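PDB 3I0P: malate dehydrogenase from Entamoeba histolytica, which probably catalyses the NAD-dependent interconversion of malate and oxaloacetate, and carries bound NAD in this crystal form. Local coordinates for residues 238-242 with 243-247; 251-254 with 255-259; 306-309 with 310-314. All coordinates share one frame; numbering follows the deposited sequence.

In the fold
The three contacts lie on two helices of one subunit, and all of them touch the second subunit. Contacts 1 and 2 run in series along helix 244-259, their centres about 18 Å apart: contact 1 starts the helix and binds NAD directly, whereas the side chain of Glu252 in contact 2 is about 7 Å from a bound NAD. Within the chain, contact 3, toward the C-terminal part of helix 297-312, is about 28 Å from contact 1 and about 32 Å from contact 2, centre to centre. Dimerisation nevertheless brings the two helices together, since Glu252 packs on Ile307 and Leu311 of the second subunit. Arg312 of contact 3 is about 8 Å from a bound NAD.

Contact 1. Residues 238-242 with 243-247; sequences SDEVS and GSHKG. With NAD (nicotinamide-adenine-dinucleotide), chain B.
The carbonyl oxygens of Asp239 and Glu240 accept the amides of the turn that leads into helix 244-259: Ser244 N bonds Asp239 O (3.2 Å) and Gly243 N bonds Glu240 O (3.0 Å), while Gly243, at the N-cap position, has a positive phi of 108°. Asp239 O also accepts Ser242 N, which reaches it from the face of the carbonyl plane opposite to Ser244 N, so two amides hold this oxygen. Glu240 and His245 cross at about a right angle, the carboxylate and the imidazole planes 65° apart, with Glu240 CB 3.8 Å from His245 ND1. The backbone oxygen of Glu240 lies at the ring edge, near CE1. His245 CG sits between its own backbone N and carbonyl carbon (chi1 54°), and from there NE2 gives NAD O2A a nearly straight bond of 2.7 Å, while CB rests against the adenine at C5A. The extended Glu240 chain reaches the adenine amino group, where NAD N6A donates a hydrogen bond of 2.8 Å to Glu240 OE2; the same oxygen forms a salt bridge with Lys329 of the second subunit. Lys246, also extended, sends NZ to the other phosphate in a hydrogen bond of 2.8 Å to NAD O1N, and carbonyl oxygens of Ala183, Ser185 and Ile186 of the second subunit bind this amine. Three side chains, one before the N-cap and two in the first turn of the helix, grip the adenine and both phosphates, in a site completed by the other subunit. The loop after strand 230-232 turns here into the helix, and Ser244 OG ties the helix start to Gly237 and Thr154.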
loop_
_atom_site.group_PDB
_atom_site.type_symbol
_atom_site.label_atom_id
_atom_site.label_comp_id
_atom_site.label_asym_id
_atom_site.label_seq_id
_atom_site.Cartn_x
_atom_site.Cartn_y
_atom_site.Cartn_z
ATOM N N SER A 238 7.189 -10.581 -12.303
ATOM C CA SER A 238 6.918 -10.136 -13.672
ATOM C C SER A 238 5.628 -10.705 -14.235
ATOM O O SER A 238 5.093 -10.162 -15.195
ATOM C CB SER A 238 8.097 -10.451 -14.604
ATOM O OG SER A 238 8.681 -11.703 -14.292
ATOM N N ASP A 239 5.138 -11.787 -13.635
ATOM C CA ASP A 239 3.875 -12.402 -14.044
ATOM C C ASP A 239 2.724 -11.979 -13.135
ATOM O O ASP A 239 2.867 -11.929 -11.902
ATOM C CB ASP A 239 3.964 -13.940 -14.041
ATOM C CG ASP A 239 5.201 -14.474 -14.746
ATOM O OD1 ASP A 239 5.505 -14.045 -15.888
ATOM O OD2 ASP A 239 5.865 -15.344 -14.153
ATOM N N GLU A 240 1.580 -11.703 -13.761
ATOM C CA GLU A 240 0.335 -11.394 -13.057
ATOM C C GLU A 240 -0.036 -12.521 -12.105
ATOM O O GLU A 240 -0.673 -12.296 -11.065
ATOM C CB GLU A 240 -0.802 -11.208 -14.051
ATOM C CG GLU A 240 -0.695 -9.966 -14.888
ATOM C CD GLU A 240 -1.844 -9.838 -15.855
ATOM O OE1 GLU A 240 -2.461 -10.873 -16.190
ATOM O OE2 GLU A 240 -2.127 -8.703 -16.286
ATOM N N VAL A 241 0.383 -13.730 -12.476
ATOM C CA VAL A 241 0.060 -14.925 -11.719
ATOM C C VAL A 241 0.636 -14.864 -10.292
ATOM O O VAL A 241 0.011 -15.341 -9.346
ATOM C CB VAL A 241 0.434 -16.234 -12.512
ATOM C CG1 VAL A 241 1.918 -16.586 -12.404
ATOM C CG2 VAL A 241 -0.428 -17.388 -12.062
ATOM N N SER A 242 1.804 -14.244 -10.142
ATOM C CA SER A 242 2.439 -14.131 -8.835
ATOM C C SER A 242 2.088 -12.805 -8.150
ATOM O O SER A 242 2.450 -12.594 -6.993
ATOM C CB SER A 242 3.955 -14.314 -8.951
ATOM O OG SER A 242 4.480 -13.461 -9.948
ATOM N N GLY A 243 1.387 -11.924 -8.870
ATOM C CA GLY A 243 0.907 -10.656 -8.314
ATOM C C GLY A 243 1.619 -9.398 -8.788
ATOM O O GLY A 243 1.454 -8.327 -8.191
ATOM N N SER A 244 2.394 -9.520 -9.865
ATOM C CA SER A 244 3.184 -8.413 -10.430
ATOM C C SER A 244 2.443 -7.099 -10.538
ATOM O O SER A 244 2.965 -6.056 -10.166
ATOM C CB SER A 244 3.684 -8.784 -11.826
ATOM O OG SER A 244 4.296 -7.670 -12.451
ATOM N N HIS A 245 1.234 -7.165 -11.082
ATOM C CA HIS A 245 0.401 -5.987 -11.329
ATOM C C HIS A 245 0.127 -5.178 -10.070
ATOM O O HIS A 245 -0.045 -3.955 -10.130
ATOM C CB HIS A 245 -0.913 -6.389 -12.014
ATOM C CG HIS A 245 -1.683 -7.452 -11.294
ATOM N ND1 HIS A 245 -1.213 -8.740 -11.141
ATOM C CD2 HIS A 245 -2.901 -7.425 -10.706
ATOM C CE1 HIS A 245 -2.097 -9.453 -10.467
ATOM N NE2 HIS A 245 -3.134 -8.681 -10.197
ATOM N N LYS A 246 0.108 -5.859 -8.928
ATOM C CA LYS A 246 -0.141 -5.195 -7.657
ATOM C C LYS A 246 1.039 -4.307 -7.227
ATOM O O LYS A 246 0.864 -3.100 -7.050
ATOM C CB LYS A 246 -0.569 -6.208 -6.581
ATOM C CG LYS A 246 -1.867 -6.929 -6.948
ATOM C CD LYS A 246 -2.267 -7.968 -5.940
ATOM C CE LYS A 246 -3.661 -8.494 -6.255
ATOM N NZ LYS A 246 -4.263 -9.220 -5.104
ATOM N N GLY A 247 2.233 -4.880 -7.091
ATOM C CA GLY A 247 3.420 -4.090 -6.753
ATOM C C GLY A 247 3.603 -2.941 -7.733
ATOM O O GLY A 247 3.889 -1.803 -7.336
HETATM P PA NAD B . -6.588 -8.696 -9.182
HETATM O O1A NAD B . -7.674 -9.064 -10.163
HETATM O O2A NAD B . -5.424 -9.622 -9.028
HETATM O O5B NAD B . -6.063 -7.240 -9.619
HETATM C C5B NAD B . -7.005 -6.178 -9.853
HETATM C C4B NAD B . -6.331 -4.800 -9.915
HETATM O O4B NAD B . -5.067 -4.851 -10.590
HETATM C C3B NAD B . -7.151 -3.790 -10.691
HETATM O O3B NAD B . -6.902 -2.485 -10.141
HETATM C C2B NAD B . -6.597 -3.878 -12.096
HETATM O O2B NAD B . -6.793 -2.662 -12.818
HETATM C C1B NAD B . -5.126 -4.118 -11.824
HETATM N N9A NAD B . -4.402 -4.868 -12.893
HETATM C C8A NAD B . -4.636 -6.123 -13.303
HETATM N N7A NAD B . -3.738 -6.431 -14.263
HETATM C C5A NAD B . -2.931 -5.360 -14.445
HETATM C C6A NAD B . -1.842 -5.079 -15.277
HETATM N N6A NAD B . -1.380 -5.997 -16.162
HETATM N N1A NAD B . -1.242 -3.866 -15.212
HETATM C C2A NAD B . -1.676 -2.934 -14.353
HETATM N N3A NAD B . -2.713 -3.179 -13.541
HETATM C C4A NAD B . -3.357 -4.380 -13.571
HETATM O O3 NAD B . -7.216 -8.360 -7.720
HETATM P PN NAD B . -7.899 -9.377 -6.647
HETATM O O1N NAD B . -7.011 -9.399 -5.427
HETATM O O2N NAD B . -8.305 -10.664 -7.323
HETATM O O5D NAD B . -9.256 -8.629 -6.237
HETATM C C5D NAD B . -10.417 -8.697 -7.071
HETATM C C4D NAD B . -11.608 -8.040 -6.378
HETATM O O4D NAD B . -11.947 -8.750 -5.184
HETATM C C3D NAD B . -11.311 -6.607 -5.956
HETATM O O3D NAD B . -12.321 -5.762 -6.527
HETATM C C2D NAD B . -11.338 -6.618 -4.427
HETATM O O2D NAD B . -11.886 -5.443 -3.805
HETATM C C1D NAD B . -12.231 -7.805 -4.146
HETATM N N1N NAD B . -12.015 -8.350 -2.808
HETATM C C2N NAD B . -12.915 -8.052 -1.844
HETATM C C3N NAD B . -12.750 -8.552 -0.550
HETATM C C7N NAD B . -13.738 -8.230 0.537
HETATM O O7N NAD B . -13.558 -8.692 1.656
HETATM N N7N NAD B . -14.784 -7.455 0.259
HETATM C C4N NAD B . -11.646 -9.361 -0.268
HETATM C C5N NAD B . -10.725 -9.645 -1.282
HETATM C C6N NAD B . -10.938 -9.123 -2.557
#

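Contact 2. Residues 251-254 with 255-259; sequences SEFV and EIMSS
A Met-aromatic contact between Phe253 and Met257, one turn apart on buried helix 244-259, bridges the sheet and the subunit interface: Met257 packs on strand 282-290 and Phe253 on Ile168 of the second subunit. Met257 CG lies over one face of the phenyl ring, 3.4 Å from Phe253 CE1, and the sulfur follows obliquely: SD is 4.7 Å from the ring centroid, 51° off the normal. Bends at chi2 and chi3 (-71° and -87°) curl the methionine back, which also brings CE near the CE1–CZ side of the ring. On another side of the helix Glu252 and Ile256 cross at a slant, Ile256 CD1 meeting the extended glutamate chain 3.8 Å from Glu252 CG and 3.6 Å from Glu252 OE2. Toward the C-terminal end the serines turn back on the backbone. With OG beside its own backbone N, Ser258 bonds Val254 O at 2.8 Å from above the carbonyl plane, and Ser258 N reaches the same oxygen. Ser259, with a different chi1, also donates twice, its OG (2.7 Å) and N both reaching Glu255 O. The side chain of Glu255 leads away to Asn164, Asn146 and the backbone N of Leu267. Chemically, sulfur and ring meet on one side, a carboxylate-bearing chain and isoleucine on another; the hydroxyls of Ser258 and Ser259 are satisfied within the helix, and the several donors round the Glu255 carboxylate would probably stabilise a negative charge there.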
loop_
_atom_site.group_PDB
_atom_site.type_symbol
_atom_site.label_atom_id
_atom_site.label_comp_id
_atom_site.label_asym_id
_atom_site.label_seq_id
_atom_site.Cartn_x
_atom_site.Cartn_y
_atom_site.Cartn_z
ATOM N N SER A 251 3.629 0.892 -6.742
ATOM C CA SER A 251 4.729 1.731 -7.220
ATOM C C SER A 251 4.193 3.016 -7.868
ATOM O O SER A 251 4.626 4.118 -7.527
ATOM C CB SER A 251 5.592 0.934 -8.210
ATOM O OG SER A 251 6.728 1.660 -8.657
ATOM N N GLU A 252 3.230 2.878 -8.777
ATOM C CA GLU A 252 2.643 4.054 -9.420
ATOM C C GLU A 252 1.917 4.967 -8.424
ATOM O O GLU A 252 2.041 6.200 -8.506
ATOM C CB GLU A 252 1.719 3.675 -10.578
ATOM C CG GLU A 252 1.206 4.912 -11.301
ATOM C CD GLU A 252 0.257 4.636 -12.444
ATOM O OE1 GLU A 252 0.054 3.465 -12.840
ATOM O OE2 GLU A 252 -0.290 5.626 -12.953
ATOM N N PHE A 253 1.170 4.359 -7.497
ATOM C CA PHE A 253 0.533 5.079 -6.396
ATOM C C PHE A 253 1.546 6.001 -5.736
ATOM O O PHE A 253 1.332 7.212 -5.644
ATOM C CB PHE A 253 -0.061 4.090 -5.380
ATOM C CG PHE A 253 -0.431 4.707 -4.047
ATOM C CD1 PHE A 253 -1.430 5.674 -3.954
ATOM C CD2 PHE A 253 0.209 4.297 -2.875
ATOM C CE1 PHE A 253 -1.767 6.228 -2.716
ATOM C CE2 PHE A 253 -0.128 4.846 -1.631
ATOM C CZ PHE A 253 -1.115 5.807 -1.555
ATOM N N VAL A 254 2.670 5.429 -5.319
ATOM C CA VAL A 254 3.731 6.202 -4.688
ATOM C C VAL A 254 4.182 7.367 -5.581
ATOM O O VAL A 254 4.275 8.515 -5.122
ATOM C CB VAL A 254 4.916 5.304 -4.287
ATOM C CG1 VAL A 254 6.133 6.155 -3.918
ATOM C CG2 VAL A 254 4.506 4.401 -3.133
ATOM N N GLU A 255 4.419 7.063 -6.854
ATOM C CA GLU A 255 4.849 8.045 -7.837
ATOM C C GLU A 255 3.891 9.237 -7.940
ATOM O O GLU A 255 4.323 10.400 -7.908
ATOM C CB GLU A 255 4.983 7.367 -9.201
ATOM C CG GLU A 255 5.606 8.235 -10.288
ATOM C CD GLU A 255 7.116 8.325 -10.166
ATOM O OE1 GLU A 255 7.657 9.412 -10.447
ATOM O OE2 GLU A 255 7.761 7.315 -9.785
ATOM N N ILE A 256 2.596 8.941 -8.073
ATOM C CA ILE A 256 1.565 9.973 -8.219
ATOM C C ILE A 256 1.475 10.827 -6.964
ATOM O O ILE A 256 1.448 12.050 -7.048
ATOM C CB ILE A 256 0.203 9.360 -8.538
ATOM C CG1 ILE A 256 0.219 8.769 -9.945
ATOM C CG2 ILE A 256 -0.910 10.389 -8.392
ATOM C CD1 ILE A 256 -0.953 7.869 -10.218
ATOM N N MET A 257 1.456 10.180 -5.803
ATOM C CA MET A 257 1.431 10.885 -4.521
ATOM C C MET A 257 2.661 11.773 -4.348
ATOM O O MET A 257 2.579 12.841 -3.745
ATOM C CB MET A 257 1.356 9.887 -3.347
ATOM C CG MET A 257 0.111 9.009 -3.319
ATOM S SD MET A 257 -1.359 9.939 -2.881
ATOM C CE MET A 257 -1.320 9.848 -1.088
ATOM N N SER A 258 3.801 11.319 -4.868
ATOM C CA SER A 258 5.068 12.035 -4.696
ATOM C C SER A 258 5.230 13.182 -5.679
ATOM O O SER A 258 5.766 14.217 -5.302
ATOM C CB SER A 258 6.263 11.082 -4.777
ATOM O OG SER A 258 6.137 10.071 -3.789
ATOM N N SER A 259 4.739 13.016 -6.915
ATOM C CA SER A 259 4.932 14.037 -7.970
ATOM C C SER A 259 3.708 14.884 -8.378
ATOM O O SER A 259 3.845 16.075 -8.657
ATOM C CB SER A 259 5.567 13.413 -9.213
ATOM O OG SER A 259 4.792 12.334 -9.695
#

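Contact 3. Residues 306-309 with 310-314; sequences DINR and TLRNT
Asn308 and Arg312, one turn apart near the end of helix 297-312, cross at a slant, the amide and guanidinium planes 54° apart. The arginine comes back along the helix: a bend at chi3 (-89°) lays its guanidinium over the preceding turn, so that Arg312 NH1 approaches the methylene of Asn308 (3.4 Å from CB) and the carbonyl oxygen of Asn308 lies over one face of the planar group. Arg312 N bonds that same oxygen in the regular helical pattern. The amide and the guanidinium are joined through a third group, for Glu174 takes Asn308 ND2 with one carboxylate oxygen and Arg312 NH1 with the other, while Glu328 pairs with Arg312 NH2.

Ile307 and Leu311 behave differently: they lie side by side and point the same way, with Ile307 CG2 4.0 Å from Leu311 CD1, making a single apolar contact. Thr310 turns its hydroxyl onto the backbone instead. Its OG1, beside the residue's own N (chi1 -59°), bonds Asp306 O at 2.7 Å, and Thr310 N reaches this oxygen at 2.9 Å from the opposite face of the carbonyl plane. Arg309 bends back to Asp306 as well, in a salt bridge with Arg309 NH1 2.7 Å from Asp306 OD1, which lies at the guanidinium edge, in its plane; Asp173 and Lys302 extend the charged group. Farther along, Thr314 OG1 bonds Leu311 O at 2.8 Å in the carbonyl plane, and Thr314 N shares that acceptor.

The charges of the two arginines are probably balanced by acids of their own chain, while Ile307 and Leu311 meet the Glu252 side chain of the second subunit, and threonine hydroxyls supply second donors to the carbonyl oxygens of Asp306 and Leu311.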
loop_
_atom_site.group_PDB
_atom_site.type_symbol
_atom_site.label_atom_id
_atom_site.label_comp_id
_atom_site.label_asym_id
_atom_site.label_seq_id
_atom_site.Cartn_x
_atom_site.Cartn_y
_atom_site.Cartn_z
ATOM N N ASP A 306 -2.222 -6.373 20.401
ATOM C CA ASP A 306 -3.004 -7.601 20.333
ATOM C C ASP A 306 -2.934 -8.256 18.951
ATOM O O ASP A 306 -2.836 -9.488 18.858
ATOM C CB ASP A 306 -4.467 -7.344 20.706
ATOM C CG ASP A 306 -4.691 -7.247 22.204
ATOM O OD1 ASP A 306 -3.841 -7.738 22.979
ATOM O OD2 ASP A 306 -5.735 -6.681 22.601
ATOM N N ILE A 307 -2.996 -7.447 17.889
ATOM C CA ILE A 307 -2.867 -7.969 16.522
ATOM C C ILE A 307 -1.486 -8.615 16.337
ATOM O O ILE A 307 -1.391 -9.768 15.914
ATOM C CB ILE A 307 -3.206 -6.884 15.431
ATOM C CG1 ILE A 307 -4.728 -6.734 15.280
ATOM C CG2 ILE A 307 -2.583 -7.211 14.069
ATOM C CD1 ILE A 307 -5.182 -5.351 14.837
ATOM N N ASN A 308 -0.434 -7.879 16.697
ATOM C CA ASN A 308 0.942 -8.374 16.648
ATOM C C ASN A 308 1.153 -9.644 17.463
ATOM O O ASN A 308 1.755 -10.617 16.977
ATOM C CB ASN A 308 1.921 -7.289 17.114
ATOM C CG ASN A 308 2.121 -6.191 16.079
ATOM O OD1 ASN A 308 1.813 -6.372 14.906
ATOM N ND2 ASN A 308 2.652 -5.056 16.507
ATOM N N ARG A 309 0.647 -9.641 18.696
ATOM C CA ARG A 309 0.803 -10.794 19.579
ATOM C C ARG A 309 0.096 -12.030 19.045
ATOM O O ARG A 309 0.641 -13.135 19.115
ATOM C CB ARG A 309 0.340 -10.473 20.984
ATOM C CG ARG A 309 1.307 -9.569 21.701
ATOM C CD ARG A 309 0.807 -9.203 23.071
ATOM N NE ARG A 309 1.008 -7.784 23.303
ATOM C CZ ARG A 309 0.025 -6.894 23.350
ATOM N NH1 ARG A 309 -1.233 -7.273 23.199
ATOM N NH2 ARG A 309 0.300 -5.622 23.562
ATOM N N THR A 310 -1.103 -11.832 18.497
ATOM C CA THR A 310 -1.863 -12.906 17.871
ATOM C C THR A 310 -1.095 -13.462 16.689
ATOM O O THR A 310 -0.970 -14.676 16.545
ATOM C CB THR A 310 -3.250 -12.421 17.413
ATOM O OG1 THR A 310 -3.959 -11.920 18.544
ATOM C CG2 THR A 310 -4.056 -13.556 16.778
ATOM N N LEU A 311 -0.581 -12.561 15.859
ATOM C CA LEU A 311 0.158 -12.946 14.657
ATOM C C LEU A 311 1.368 -13.821 14.999
ATOM O O LEU A 311 1.532 -14.906 14.428
ATOM C CB LEU A 311 0.575 -11.709 13.847
ATOM C CG LEU A 311 -0.501 -10.967 13.030
ATOM C CD1 LEU A 311 0.072 -9.673 12.466
ATOM C CD2 LEU A 311 -1.084 -11.834 11.908
ATOM N N ARG A 312 2.179 -13.359 15.954
ATOM C CA ARG A 312 3.384 -14.085 16.385
ATOM C C ARG A 312 3.092 -15.432 17.058
ATOM O O ARG A 312 3.935 -16.337 17.029
ATOM C CB ARG A 312 4.242 -13.207 17.297
ATOM C CG ARG A 312 4.938 -12.090 16.556
ATOM C CD ARG A 312 5.902 -11.371 17.444
ATOM N NE ARG A 312 5.272 -10.271 18.159
ATOM C CZ ARG A 312 5.443 -8.988 17.862
ATOM N NH1 ARG A 312 4.845 -8.059 18.578
ATOM N NH2 ARG A 312 6.215 -8.626 16.855
ATOM N N ASN A 313 1.900 -15.558 17.646
ATOM C CA ASN A 313 1.463 -16.794 18.293
ATOM C C ASN A 313 0.895 -17.889 17.393
ATOM O O ASN A 313 0.605 -18.978 17.886
ATOM C CB ASN A 313 0.437 -16.489 19.379
ATOM C CG ASN A 313 1.034 -16.506 20.766
ATOM O OD1 ASN A 313 1.790 -17.417 21.127
ATOM N ND2 ASN A 313 0.686 -15.505 21.563
ATOM N N THR A 314 0.718 -17.615 16.100
ATOM C CA THR A 314 0.178 -18.625 15.178
ATOM C C THR A 314 1.230 -19.681 14.842
ATOM O O THR A 314 2.424 -19.458 15.038
ATOM C CB THR A 314 -0.407 -18.013 13.871
ATOM O OG1 THR A 314 0.578 -17.201 13.220
ATOM C CG2 THR A 314 -1.640 -17.180 14.166
#